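Local coordinates for protein glycosyl hydrolase family 26 (Bacteroides ovatus, PDB 4ZXO) that probably hydrolyses the beta-1,4-mannosidic bonds of galactomannan and related mannans, as a beta-mannanase of glycoside hydrolase family 26, at residues 34-39 against 77-82; 106-111 against 128-133; 120-125 against 185-190; 217-222 against 252-257. All coordinates share one frame; numbering follows the deposited sequence.

Contact 1. Residues 34-39 against 77-82; sequences DTAYGI and DKVSFA
Tyr-37 and Val-79 make the main apolar contact. CG2 of Val-79 comes up to the edge of the tyrosine ring, in the ring plane, 3.8 Å from Tyr-37 CE2 and 4.0 Å from Tyr-37 CD2. Tyr-37 holds CG between its backbone N and carbonyl carbon (chi1 56°), which brings the CD2-CE2 edge round to the valine. The same methyl serves a second neighbour, since Val-79 CG2 also lies 4.3 Å from Ala-36 CB. Both segments belong to loops at the C-terminal ends of strands of the TIM barrel: 34-39 comes soon after strand 27-32, whereas the segment 77-82 runs from the loop beyond strand 60-64 into helix 81-93. This is the end of the barrel where GH26 enzymes carry their active site. Polar contacts hold the tyrosine from elsewhere, for its hydroxyl is hydrogen-bonded to Arg-302 NH1 and Arg-305 makes a cation-pi contact with the ring. Arg-305 also bonds to Asp-77 O, thus linking the two loops. Across the contact the hydroxyl has a looser neighbour, with Tyr-37 OH 4.4 Å from Asp-77 CB. Within the second loop, Asn-75 OD1 accepts from the backbone N of both Asp-77 and Val-79.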
loop_
_atom_site.group_PDB
_atom_site.type_symbol
_atom_site.label_atom_id
_atom_site.label_comp_id
_atom_site.label_asym_id
_atom_site.label_seq_id
_atom_site.Cartn_x
_atom_site.Cartn_y
_atom_site.Cartn_z
ATOM N N ASP A 34 5.975 -5.534 -8.363
ATOM C CA ASP A 34 6.577 -5.080 -9.605
ATOM C C ASP A 34 7.804 -5.886 -10.044
ATOM O O ASP A 34 7.957 -6.205 -11.245
ATOM C CB ASP A 34 7.000 -3.610 -9.449
ATOM C CG ASP A 34 7.508 -3.038 -10.772
ATOM O OD1 ASP A 34 6.694 -2.925 -11.726
ATOM O OD2 ASP A 34 8.718 -2.749 -10.877
ATOM N N THR A 35 8.657 -6.233 -9.085
ATOM C CA THR A 35 9.861 -6.981 -9.397
ATOM C C THR A 35 9.754 -8.460 -9.079
ATOM O O THR A 35 10.743 -9.205 -9.229
ATOM C CB THR A 35 11.056 -6.391 -8.643
ATOM O OG1 THR A 35 10.645 -6.127 -7.280
ATOM C CG2 THR A 35 11.488 -5.082 -9.296
ATOM N N ALA A 36 8.562 -8.904 -8.686
ATOM C CA ALA A 36 8.347 -10.333 -8.448
ATOM C C ALA A 36 7.904 -11.081 -9.720
ATOM O O ALA A 36 8.328 -12.220 -9.951
ATOM C CB ALA A 36 7.321 -10.524 -7.339
ATOM N N TYR A 37 7.022 -10.460 -10.509
ATOM C CA TYR A 37 6.518 -11.112 -11.741
ATOM C C TYR A 37 5.752 -10.070 -12.563
ATOM O O TYR A 37 5.545 -8.942 -12.119
ATOM C CB TYR A 37 5.620 -12.334 -11.393
ATOM C CG TYR A 37 4.465 -11.951 -10.486
ATOM C CD1 TYR A 37 3.375 -11.233 -10.987
ATOM C CD2 TYR A 37 4.480 -12.284 -9.130
ATOM C CE1 TYR A 37 2.307 -10.869 -10.180
ATOM C CE2 TYR A 37 3.421 -11.935 -8.299
ATOM C CZ TYR A 37 2.353 -11.194 -8.817
ATOM O OH TYR A 37 1.329 -10.764 -7.988
ATOM N N GLY A 38 5.317 -10.452 -13.760
ATOM C CA GLY A 38 4.515 -9.581 -14.598
ATOM C C GLY A 38 3.929 -10.415 -15.706
ATOM O O GLY A 38 3.927 -11.664 -15.635
ATOM N N ILE A 39 3.403 -9.759 -16.741
ATOM C CA ILE A 39 2.747 -10.529 -17.798
ATOM C C ILE A 39 3.804 -11.358 -18.559
ATOM O O ILE A 39 4.748 -10.818 -19.122
ATOM C CB ILE A 39 1.951 -9.598 -18.719
ATOM C CG1 ILE A 39 0.877 -8.872 -17.896
ATOM C CG2 ILE A 39 1.333 -10.387 -19.851
ATOM C CD1 ILE A 39 0.018 -9.817 -17.014
ATOM N N ASP A 77 0.110 -15.195 -2.928
ATOM C CA ASP A 77 0.275 -15.110 -4.389
ATOM C C ASP A 77 1.461 -15.943 -4.846
ATOM O O ASP A 77 1.969 -15.776 -5.956
ATOM C CB ASP A 77 0.386 -13.632 -4.795
ATOM C CG ASP A 77 -0.966 -12.931 -4.689
ATOM O OD1 ASP A 77 -1.952 -13.522 -5.152
ATOM O OD2 ASP A 77 -1.121 -11.838 -4.118
ATOM N N LYS A 78 1.870 -16.883 -3.997
ATOM C CA LYS A 78 2.886 -17.888 -4.308
ATOM C C LYS A 78 4.287 -17.272 -4.517
ATOM O O LYS A 78 5.135 -17.848 -5.233
ATOM C CB LYS A 78 2.468 -18.746 -5.515
ATOM C CG LYS A 78 1.130 -19.409 -5.261
ATOM C CD LYS A 78 0.833 -20.464 -6.351
ATOM C CE LYS A 78 -0.563 -21.094 -6.115
ATOM N NZ LYS A 78 -0.875 -22.161 -7.120
ATOM N N VAL A 79 4.557 -16.136 -3.847
ATOM C CA VAL A 79 5.895 -15.563 -3.877
ATOM C C VAL A 79 6.578 -15.851 -2.553
ATOM O O VAL A 79 5.971 -15.641 -1.481
ATOM C CB VAL A 79 5.869 -14.035 -4.080
ATOM C CG1 VAL A 79 7.295 -13.506 -4.174
ATOM C CG2 VAL A 79 5.121 -13.693 -5.388
ATOM N N SER A 80 7.819 -16.357 -2.575
ATOM C CA SER A 80 8.389 -16.764 -1.299
ATOM C C SER A 80 8.723 -15.527 -0.452
ATOM O O SER A 80 9.074 -14.483 -0.986
ATOM C CB SER A 80 9.664 -17.611 -1.472
ATOM O OG SER A 80 10.735 -16.802 -2.012
ATOM N N PHE A 81 8.659 -15.683 0.852
ATOM C CA PHE A 81 9.040 -14.599 1.729
ATOM C C PHE A 81 10.520 -14.294 1.582
ATOM O O PHE A 81 10.926 -13.134 1.716
ATOM C CB PHE A 81 8.671 -14.933 3.181
ATOM C CG PHE A 81 7.186 -15.035 3.369
ATOM C CD1 PHE A 81 6.393 -13.919 3.150
ATOM C CD2 PHE A 81 6.576 -16.256 3.686
ATOM C CE1 PHE A 81 5.012 -14.001 3.258
ATOM C CE2 PHE A 81 5.199 -16.368 3.757
ATOM C CZ PHE A 81 4.398 -15.215 3.554
ATOM N N ALA A 82 11.346 -15.299 1.295
ATOM C CA ALA A 82 12.765 -15.010 1.119
ATOM C C ALA A 82 12.980 -14.153 -0.154
ATOM O O ALA A 82 13.851 -13.247 -0.191
ATOM C CB ALA A 82 13.571 -16.301 1.050
#

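Contact 2. Residues 106-111 against 128-133; sequences NPKTGG and GGENHV
Pro-107 O and the side-chain amide of Asn-131 meet without a hydrogen bond. The oxygen is 3.6 Å from Asn-131 CG and 3.7 Å from both OD1 and ND2 of Asn-131, so it stands over the amide group instead of in line with an N-H. Lys-134 NZ supplies a hydrogen bond to Pro-107 O, while ND2 of Asn-131 is bonded to Ser-124 OG. The start of the Lys-108 side chain crosses this amide at about a right angle, with CB 3.8 Å from Asn-131 ND2. Further out, an extended stem that bends only at chi4 (-68°) takes the ammonium group to a salt bridge with Asp-118. Glu-130 is a more distant opposite charge, its OE2 4.5 Å from Lys-108 NZ, too far for a salt bridge. An alanine in place of Asn-131 would probably leave Ser-124 OG without its amide partner and open a gap beside Pro-107 O and Lys-108. Asn-106 OD1 fixes the shape of the first loop, accepting from Lys-108 N in the carbonyl plane and from Thr-109 N at 2.9 Å from above that plane. An Asx turn at Asn-106, followed by an ST turn at Thr-109, thus shapes the loop after barrel strand 97-101, packed against the type I turn whose Asn-131 occupies the N-cap position of helix 132-147 without a side-chain capping bond.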
loop_
_atom_site.group_PDB
_atom_site.type_symbol
_atom_site.label_atom_id
_atom_site.label_comp_id
_atom_site.label_asym_id
_atom_site.label_seq_id
_atom_site.Cartn_x
_atom_site.Cartn_y
_atom_site.Cartn_z
ATOM N N ASN A 106 -8.512 -15.790 7.647
ATOM C CA ASN A 106 -9.604 -15.648 8.606
ATOM C C ASN A 106 -9.276 -16.521 9.818
ATOM O O ASN A 106 -9.265 -17.764 9.682
ATOM C CB ASN A 106 -10.896 -16.087 7.926
ATOM C CG ASN A 106 -12.125 -15.883 8.776
ATOM O OD1 ASN A 106 -12.121 -16.164 9.956
ATOM N ND2 ASN A 106 -13.183 -15.381 8.173
ATOM N N PRO A 107 -9.027 -15.904 10.989
ATOM C CA PRO A 107 -8.562 -16.711 12.140
ATOM C C PRO A 107 -9.661 -17.552 12.799
ATOM O O PRO A 107 -9.339 -18.449 13.590
ATOM C CB PRO A 107 -8.027 -15.660 13.126
ATOM C CG PRO A 107 -8.806 -14.377 12.789
ATOM C CD PRO A 107 -9.004 -14.449 11.243
ATOM N N LYS A 108 -10.920 -17.320 12.440
ATOM C CA LYS A 108 -11.990 -18.099 13.043
ATOM C C LYS A 108 -12.423 -19.245 12.117
ATOM O O LYS A 108 -12.598 -20.395 12.562
ATOM C CB LYS A 108 -13.188 -17.192 13.370
ATOM C CG LYS A 108 -14.345 -17.917 14.073
ATOM C CD LYS A 108 -15.334 -16.808 14.503
ATOM C CE LYS A 108 -16.322 -17.227 15.541
ATOM N NZ LYS A 108 -17.275 -18.200 15.032
ATOM N N THR A 109 -12.593 -18.934 10.828
ATOM C CA THR A 109 -13.092 -19.950 9.890
ATOM C C THR A 109 -12.018 -20.774 9.234
ATOM O O THR A 109 -12.315 -21.836 8.706
ATOM C CB THR A 109 -13.912 -19.330 8.759
ATOM O OG1 THR A 109 -13.043 -18.618 7.886
ATOM C CG2 THR A 109 -14.963 -18.371 9.316
ATOM N N GLY A 110 -10.788 -20.271 9.242
ATOM C CA GLY A 110 -9.663 -20.886 8.526
ATOM C C GLY A 110 -9.692 -20.538 7.039
ATOM O O GLY A 110 -8.832 -21.007 6.278
ATOM N N GLY A 111 -10.660 -19.728 6.611
ATOM C CA GLY A 111 -10.714 -19.257 5.218
ATOM C C GLY A 111 -9.773 -18.121 4.904
ATOM O O GLY A 111 -8.912 -17.759 5.733
ATOM N N GLY A 128 -9.977 -11.697 25.488
ATOM C CA GLY A 128 -11.003 -12.600 25.967
ATOM C C GLY A 128 -11.622 -13.508 24.912
ATOM O O GLY A 128 -12.315 -14.474 25.239
ATOM N N GLY A 129 -11.350 -13.257 23.640
ATOM C CA GLY A 129 -11.941 -14.067 22.590
ATOM C C GLY A 129 -11.102 -15.291 22.346
ATOM O O GLY A 129 -9.906 -15.303 22.664
ATOM N N GLU A 130 -11.699 -16.307 21.738
ATOM C CA GLU A 130 -11.030 -17.605 21.591
ATOM C C GLU A 130 -9.838 -17.531 20.663
ATOM O O GLU A 130 -8.947 -18.392 20.709
ATOM C CB GLU A 130 -12.016 -18.648 21.078
ATOM C CG GLU A 130 -12.591 -18.202 19.805
ATOM C CD GLU A 130 -13.712 -19.055 19.296
ATOM O OE1 GLU A 130 -13.613 -20.307 19.437
ATOM O OE2 GLU A 130 -14.668 -18.444 18.728
ATOM N N ASN A 131 -9.808 -16.509 19.806
ATOM C CA ASN A 131 -8.702 -16.402 18.851
ATOM C C ASN A 131 -7.790 -15.215 19.083
ATOM O O ASN A 131 -6.981 -14.857 18.228
ATOM C CB ASN A 131 -9.241 -16.343 17.417
ATOM C CG ASN A 131 -10.002 -17.600 17.048
ATOM O OD1 ASN A 131 -9.505 -18.705 17.243
ATOM N ND2 ASN A 131 -11.220 -17.443 16.579
ATOM N N HIS A 132 -7.863 -14.654 20.279
ATOM C CA HIS A 132 -7.041 -13.481 20.611
ATOM C C HIS A 132 -5.535 -13.820 20.643
ATOM O O HIS A 132 -4.732 -13.122 20.042
ATOM C CB HIS A 132 -7.472 -12.917 21.951
ATOM C CG HIS A 132 -6.671 -11.755 22.421
ATOM N ND1 HIS A 132 -6.766 -10.506 21.851
ATOM C CD2 HIS A 132 -5.802 -11.636 23.451
ATOM C CE1 HIS A 132 -5.966 -9.669 22.490
ATOM N NE2 HIS A 132 -5.352 -10.336 23.449
ATOM N N VAL A 133 -5.144 -14.868 21.364
ATOM C CA VAL A 133 -3.712 -15.172 21.456
ATOM C C VAL A 133 -3.138 -15.477 20.070
ATOM O O VAL A 133 -2.016 -15.028 19.733
ATOM C CB VAL A 133 -3.464 -16.345 22.472
ATOM C CG1 VAL A 133 -1.981 -16.791 22.482
ATOM C CG2 VAL A 133 -3.851 -15.839 23.863
#

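Contact 3. Residues 120-125 against 185-190; sequences TVVASV and KTLWRM
Met-190 CE comes up to the oxygen end of the Val-125 carbonyl, 3.4 Å from Val-125 O. The flat group proper, the guanidinium of Arg-189, folds back over its own helix, with Lys-185 O and Thr-186 CA near the rim of one face. In Met-190 a bend at chi3 (58°) turns the methyl in toward Val-125 O, and SD lies 3.6 Å from Val-125 O; the thioether thus sits beside an oxygen that accepts a hydrogen bond from His-132 ND1. The rest of the contact is aliphatic and centres on Leu-187, whose side chain starts off to one side but bends nearer at its end. Its two methyls divide the work. CD2 is 3.7 Å from Val-125 CG2, the side chains crossing at about a right angle, whereas CD1 is 4.1 Å from Val-122 CG2. The leucine branch point joins in as well, CG sitting 4.1 Å from Val-122 CG1. Within the weakly bonded helix 121-125, Ser-124 OG donates to Val-121 O at 2.8 Å, in the carbonyl plane and on a lone pair. The axes of 121-125 and 185-190 pass 10.6 Å apart, at 43°. Met-135 of helix 132-147 touches both Val-125 and Met-190. Three helices thus meet on the outside of the TIM barrel, where helix 121-125, which lies between strand 97-101 and helix 132-147 in the chain, is laid on helix 181-197.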
loop_
_atom_site.group_PDB
_atom_site.type_symbol
_atom_site.label_atom_id
_atom_site.label_comp_id
_atom_site.label_asym_id
_atom_site.label_seq_id
_atom_site.Cartn_x
_atom_site.Cartn_y
_atom_site.Cartn_z
ATOM N N THR A 120 -18.576 -12.551 12.971
ATOM C CA THR A 120 -18.137 -12.456 14.379
ATOM C C THR A 120 -16.649 -12.738 14.547
ATOM O O THR A 120 -16.180 -13.033 15.664
ATOM C CB THR A 120 -18.963 -13.400 15.300
ATOM O OG1 THR A 120 -18.649 -14.774 15.058
ATOM C CG2 THR A 120 -20.462 -13.168 15.089
ATOM N N VAL A 121 -15.898 -12.637 13.438
ATOM C CA VAL A 121 -14.497 -12.988 13.451
ATOM C C VAL A 121 -13.701 -11.986 14.229
ATOM O O VAL A 121 -12.896 -12.400 15.083
ATOM C CB VAL A 121 -13.929 -13.145 12.042
ATOM C CG1 VAL A 121 -12.416 -13.506 12.036
ATOM C CG2 VAL A 121 -14.712 -14.210 11.311
ATOM N N VAL A 122 -13.917 -10.692 13.994
ATOM C CA VAL A 122 -13.177 -9.678 14.737
ATOM C C VAL A 122 -13.493 -9.805 16.234
ATOM O O VAL A 122 -12.584 -9.730 17.053
ATOM C CB VAL A 122 -13.494 -8.249 14.212
ATOM C CG1 VAL A 122 -12.800 -7.192 15.028
ATOM C CG2 VAL A 122 -13.051 -8.142 12.741
ATOM N N ALA A 123 -14.758 -10.012 16.604
ATOM C CA ALA A 123 -15.073 -10.204 18.011
ATOM C C ALA A 123 -14.223 -11.315 18.627
ATOM O O ALA A 123 -13.782 -11.213 19.762
ATOM C CB ALA A 123 -16.550 -10.518 18.217
ATOM N N SER A 124 -14.004 -12.379 17.879
ATOM C CA SER A 124 -13.265 -13.525 18.415
ATOM C C SER A 124 -11.761 -13.245 18.635
ATOM O O SER A 124 -11.069 -14.020 19.333
ATOM C CB SER A 124 -13.416 -14.742 17.500
ATOM O OG SER A 124 -12.462 -14.758 16.449
ATOM N N VAL A 125 -11.233 -12.164 18.059
ATOM C CA VAL A 125 -9.824 -11.865 18.329
ATOM C C VAL A 125 -9.625 -10.721 19.314
ATOM O O VAL A 125 -8.490 -10.322 19.579
ATOM C CB VAL A 125 -8.997 -11.539 17.033
ATOM C CG1 VAL A 125 -9.046 -12.706 16.068
ATOM C CG2 VAL A 125 -9.423 -10.168 16.403
ATOM N N LYS A 185 -11.148 -0.485 15.481
ATOM C CA LYS A 185 -10.040 0.324 16.017
ATOM C C LYS A 185 -9.175 -0.525 16.907
ATOM O O LYS A 185 -7.979 -0.303 16.953
ATOM C CB LYS A 185 -10.540 1.548 16.803
ATOM C CG LYS A 185 -11.235 2.579 15.909
ATOM C CD LYS A 185 -11.831 3.702 16.722
ATOM C CE LYS A 185 -12.680 4.544 15.842
ATOM N NZ LYS A 185 -13.385 5.611 16.698
ATOM N N THR A 186 -9.765 -1.493 17.630
ATOM C CA THR A 186 -8.963 -2.376 18.485
ATOM C C THR A 186 -8.022 -3.254 17.661
ATOM O O THR A 186 -6.898 -3.512 18.113
ATOM C CB THR A 186 -9.864 -3.249 19.354
ATOM O OG1 THR A 186 -10.686 -2.381 20.132
ATOM C CG2 THR A 186 -9.044 -4.141 20.298
ATOM N N LEU A 187 -8.429 -3.665 16.456
ATOM C CA LEU A 187 -7.486 -4.394 15.580
ATOM C C LEU A 187 -6.232 -3.584 15.358
ATOM O O LEU A 187 -5.128 -4.084 15.424
ATOM C CB LEU A 187 -8.055 -4.690 14.200
ATOM C CG LEU A 187 -9.025 -5.851 14.097
ATOM C CD1 LEU A 187 -9.553 -5.922 12.678
ATOM C CD2 LEU A 187 -8.345 -7.130 14.553
ATOM N N TRP A 188 -6.427 -2.317 15.053
ATOM C CA TRP A 188 -5.312 -1.432 14.851
ATOM C C TRP A 188 -4.487 -1.254 16.104
ATOM O O TRP A 188 -3.249 -1.303 16.025
ATOM C CB TRP A 188 -5.803 -0.079 14.396
ATOM C CG TRP A 188 -6.031 0.006 12.893
ATOM C CD1 TRP A 188 -7.224 -0.019 12.223
ATOM C CD2 TRP A 188 -5.011 0.146 11.898
ATOM N NE1 TRP A 188 -7.009 0.113 10.871
ATOM C CE2 TRP A 188 -5.663 0.245 10.645
ATOM C CE3 TRP A 188 -3.605 0.223 11.944
ATOM C CZ2 TRP A 188 -4.964 0.383 9.447
ATOM C CZ3 TRP A 188 -2.903 0.389 10.732
ATOM C CH2 TRP A 188 -3.583 0.472 9.510
ATOM N N ARG A 189 -5.126 -1.082 17.257
ATOM C CA ARG A 189 -4.357 -0.955 18.475
ATOM C C ARG A 189 -3.555 -2.209 18.812
ATOM O O ARG A 189 -2.372 -2.107 19.204
ATOM C CB ARG A 189 -5.287 -0.582 19.616
ATOM C CG ARG A 189 -5.776 0.875 19.466
ATOM C CD ARG A 189 -6.225 1.458 20.788
ATOM N NE ARG A 189 -7.252 0.614 21.360
ATOM C CZ ARG A 189 -8.571 0.709 21.120
ATOM N NH1 ARG A 189 -9.366 -0.165 21.730
ATOM N NH2 ARG A 189 -9.085 1.684 20.338
ATOM N N MET A 190 -4.157 -3.387 18.643
ATOM C CA MET A 190 -3.402 -4.655 18.815
ATOM C C MET A 190 -2.223 -4.748 17.877
ATOM O O MET A 190 -1.137 -5.156 18.252
ATOM C CB MET A 190 -4.297 -5.880 18.568
ATOM C CG MET A 190 -5.306 -6.114 19.634
ATOM S SD MET A 190 -6.636 -7.227 19.073
ATOM C CE MET A 190 -5.730 -8.687 18.600
#

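Contact 4. Residues 217-222 against 252-257; sequences EEYLER and LTILTE
Tyr-219 lies against Ile-254 and Leu-255 of helix 241-262 along its whole length. CB rests 3.7 Å from Ile-254 CG2. The same methyl lies 3.8 Å from Tyr-219 CG and 4.1 Å from Tyr-219 CD1, so the base of the ring leans on the isoleucine at a slant. Beyond this point Leu-255 takes over: its CD2 is 3.6 Å from Tyr-219 CE1 and 3.4 Å from Tyr-219 CZ. At the tip the fit is tight, Tyr-219 OH coming to 3.1 Å from Leu-255 CD2. With CG opposite the backbone N across the CA-CB bond (chi1 176°), the ring reaches out from the short helix 216-219 to helix 241-262, and the leucine side chain crosses it at about a right angle.

The two helices follow adjacent parallel strands of the TIM barrel, helix 216-219 coming after strand 203-207 and helix 241-262 after strand 231-235. The tyrosine reaches both strands: its hydroxyl is hydrogen-bonded to Gly-233 O of strand 231-235, and its ring meets Tyr-207 of strand 203-207 edge-to-face. A phenylalanine in place of Tyr-219 would probably leave Gly-233 O without its hydroxyl partner and remove the close OH contact on Leu-255 CD2.

Just past the tyrosine, Glu-221 OE1 forms a salt bridge with Arg-222 NE, 3.3 Å long. Glu-221 OE1 lies in the guanidinium plane, yet the bond meets the carboxylate from above its own plane. On the other helix, Thr-256 OG1 and Thr-256 N both hydrogen-bond to Leu-252 O, from opposite faces of its carbonyl plane.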
loop_
_atom_site.group_PDB
_atom_site.type_symbol
_atom_site.label_atom_id
_atom_site.label_comp_id
_atom_site.label_asym_id
_atom_site.label_seq_id
_atom_site.Cartn_x
_atom_site.Cartn_y
_atom_site.Cartn_z
ATOM N N GLU A 217 -15.994 13.010 7.692
ATOM C CA GLU A 217 -16.581 12.384 8.875
ATOM C C GLU A 217 -16.674 10.867 8.677
ATOM O O GLU A 217 -16.313 10.055 9.570
ATOM C CB GLU A 217 -17.991 13.005 9.169
ATOM C CG GLU A 217 -18.887 12.197 10.131
ATOM C CD GLU A 217 -20.202 12.887 10.354
ATOM O OE1 GLU A 217 -20.153 14.100 10.554
ATOM O OE2 GLU A 217 -21.273 12.248 10.253
ATOM N N GLU A 218 -17.181 10.471 7.507
ATOM C CA GLU A 218 -17.370 9.071 7.223
ATOM C C GLU A 218 -16.017 8.369 7.084
ATOM O O GLU A 218 -15.821 7.256 7.541
ATOM C CB GLU A 218 -18.190 8.883 5.951
ATOM C CG GLU A 218 -19.671 9.319 6.119
ATOM C CD GLU A 218 -20.305 9.615 4.775
ATOM O OE1 GLU A 218 -20.385 8.682 3.902
ATOM O OE2 GLU A 218 -20.710 10.796 4.584
ATOM N N TYR A 219 -15.091 9.026 6.392
ATOM C CA TYR A 219 -13.779 8.446 6.193
ATOM C C TYR A 219 -13.108 8.137 7.497
ATOM O O TYR A 219 -12.430 7.108 7.604
ATOM C CB TYR A 219 -12.928 9.436 5.350
ATOM C CG TYR A 219 -11.487 9.024 5.116
ATOM C CD1 TYR A 219 -11.136 8.205 4.031
ATOM C CD2 TYR A 219 -10.481 9.501 5.938
ATOM C CE1 TYR A 219 -9.798 7.848 3.813
ATOM C CE2 TYR A 219 -9.168 9.137 5.745
ATOM C CZ TYR A 219 -8.819 8.308 4.689
ATOM O OH TYR A 219 -7.506 7.951 4.501
ATOM N N LEU A 220 -13.269 9.038 8.463
ATOM C CA LEU A 220 -12.607 8.858 9.756
ATOM C C LEU A 220 -13.422 8.114 10.797
ATOM O O LEU A 220 -12.989 8.051 11.960
ATOM C CB LEU A 220 -12.218 10.225 10.340
ATOM C CG LEU A 220 -11.185 10.968 9.473
ATOM C CD1 LEU A 220 -10.869 12.353 10.137
ATOM C CD2 LEU A 220 -9.903 10.144 9.364
ATOM N N GLU A 221 -14.630 7.631 10.472
ATOM C CA GLU A 221 -15.475 7.001 11.498
ATOM C C GLU A 221 -14.748 5.849 12.209
ATOM O O GLU A 221 -14.918 5.652 13.405
ATOM C CB GLU A 221 -16.760 6.464 10.851
ATOM C CG GLU A 221 -17.766 5.958 11.862
ATOM C CD GLU A 221 -18.379 4.593 11.598
ATOM O OE1 GLU A 221 -17.917 3.737 10.791
ATOM O OE2 GLU A 221 -19.409 4.381 12.230
ATOM N N ARG A 222 -13.939 5.096 11.454
ATOM C CA ARG A 222 -13.227 3.961 12.047
ATOM C C ARG A 222 -11.708 4.200 12.177
ATOM O O ARG A 222 -10.884 3.228 12.212
ATOM C CB ARG A 222 -13.504 2.692 11.218
ATOM C CG ARG A 222 -14.943 2.287 11.338
ATOM C CD ARG A 222 -15.303 0.949 10.720
ATOM N NE ARG A 222 -16.695 0.705 11.131
ATOM C CZ ARG A 222 -17.223 -0.498 11.344
ATOM N NH1 ARG A 222 -16.483 -1.605 11.151
ATOM N NH2 ARG A 222 -18.497 -0.593 11.776
ATOM N N LEU A 252 -9.899 12.039 -3.121
ATOM C CA LEU A 252 -8.673 12.790 -2.900
ATOM C C LEU A 252 -8.950 14.153 -2.247
ATOM O O LEU A 252 -8.093 14.633 -1.503
ATOM C CB LEU A 252 -7.924 12.971 -4.226
ATOM C CG LEU A 252 -7.546 11.606 -4.834
ATOM C CD1 LEU A 252 -6.654 11.835 -6.090
ATOM C CD2 LEU A 252 -6.869 10.682 -3.797
ATOM N N THR A 253 -10.124 14.753 -2.502
ATOM C CA THR A 253 -10.537 15.964 -1.787
ATOM C C THR A 253 -10.675 15.647 -0.285
ATOM O O THR A 253 -10.228 16.402 0.601
ATOM C CB THR A 253 -11.855 16.487 -2.395
ATOM O OG1 THR A 253 -11.542 16.937 -3.728
ATOM C CG2 THR A 253 -12.435 17.687 -1.595
ATOM N N ILE A 254 -11.326 14.528 0.016
ATOM C CA ILE A 254 -11.453 14.083 1.409
ATOM C C ILE A 254 -10.084 13.858 2.048
ATOM O O ILE A 254 -9.827 14.362 3.144
ATOM C CB ILE A 254 -12.290 12.807 1.489
ATOM C CG1 ILE A 254 -13.763 13.158 1.290
ATOM C CG2 ILE A 254 -12.077 12.058 2.849
ATOM C CD1 ILE A 254 -14.632 11.940 1.005
ATOM N N LEU A 255 -9.187 13.169 1.347
ATOM C CA LEU A 255 -7.840 12.930 1.856
ATOM C C LEU A 255 -7.092 14.222 2.108
ATOM O O LEU A 255 -6.461 14.378 3.166
ATOM C CB LEU A 255 -6.973 12.094 0.889
ATOM C CG LEU A 255 -7.280 10.628 0.758
ATOM C CD1 LEU A 255 -6.190 9.936 0.004
ATOM C CD2 LEU A 255 -7.475 9.976 2.098
ATOM N N THR A 256 -7.153 15.145 1.153
ATOM C CA THR A 256 -6.440 16.411 1.305
ATOM C C THR A 256 -6.975 17.173 2.537
ATOM O O THR A 256 -6.180 17.676 3.367
ATOM C CB THR A 256 -6.564 17.240 0.012
ATOM O OG1 THR A 256 -6.058 16.450 -1.091
ATOM C CG2 THR A 256 -5.774 18.526 0.071
ATOM N N GLU A 257 -8.306 17.220 2.695
ATOM C CA GLU A 257 -8.952 17.929 3.828
ATOM C C GLU A 257 -8.536 17.244 5.137
ATOM O O GLU A 257 -8.162 17.902 6.131
ATOM C CB GLU A 257 -10.516 17.935 3.610
ATOM C CG GLU A 257 -11.454 18.709 4.637
ATOM C CD GLU A 257 -12.999 18.636 4.263
ATOM O OE1 GLU A 257 -13.301 18.867 3.055
ATOM O OE2 GLU A 257 -13.914 18.335 5.145
#

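Along the chain, contact 1 closes before the others open, contacts 2 and 3 interleave, and contact 4 comes last, all on one TIM barrel. Contacts 2 and 3 are neighbours, with centres about 10 Å apart, and they touch: Asn-131 N lies 2.8 Å from Ser-124 O, a probable hydrogen bond that joins helix 121-125 to the start of helix 132-147. Contact 4 meets contact 3 where Lys-185 packs on the backbone of Glu-221 and Arg-222, their centres about 22 Å apart. Contact 1 touches none of them, its centre about 32 Å from that of contact 4, on the opposite side of the chain's centre. Contacts 2, 3 and 4 thus form a touching series on the barrel, with contact 1 standing apart.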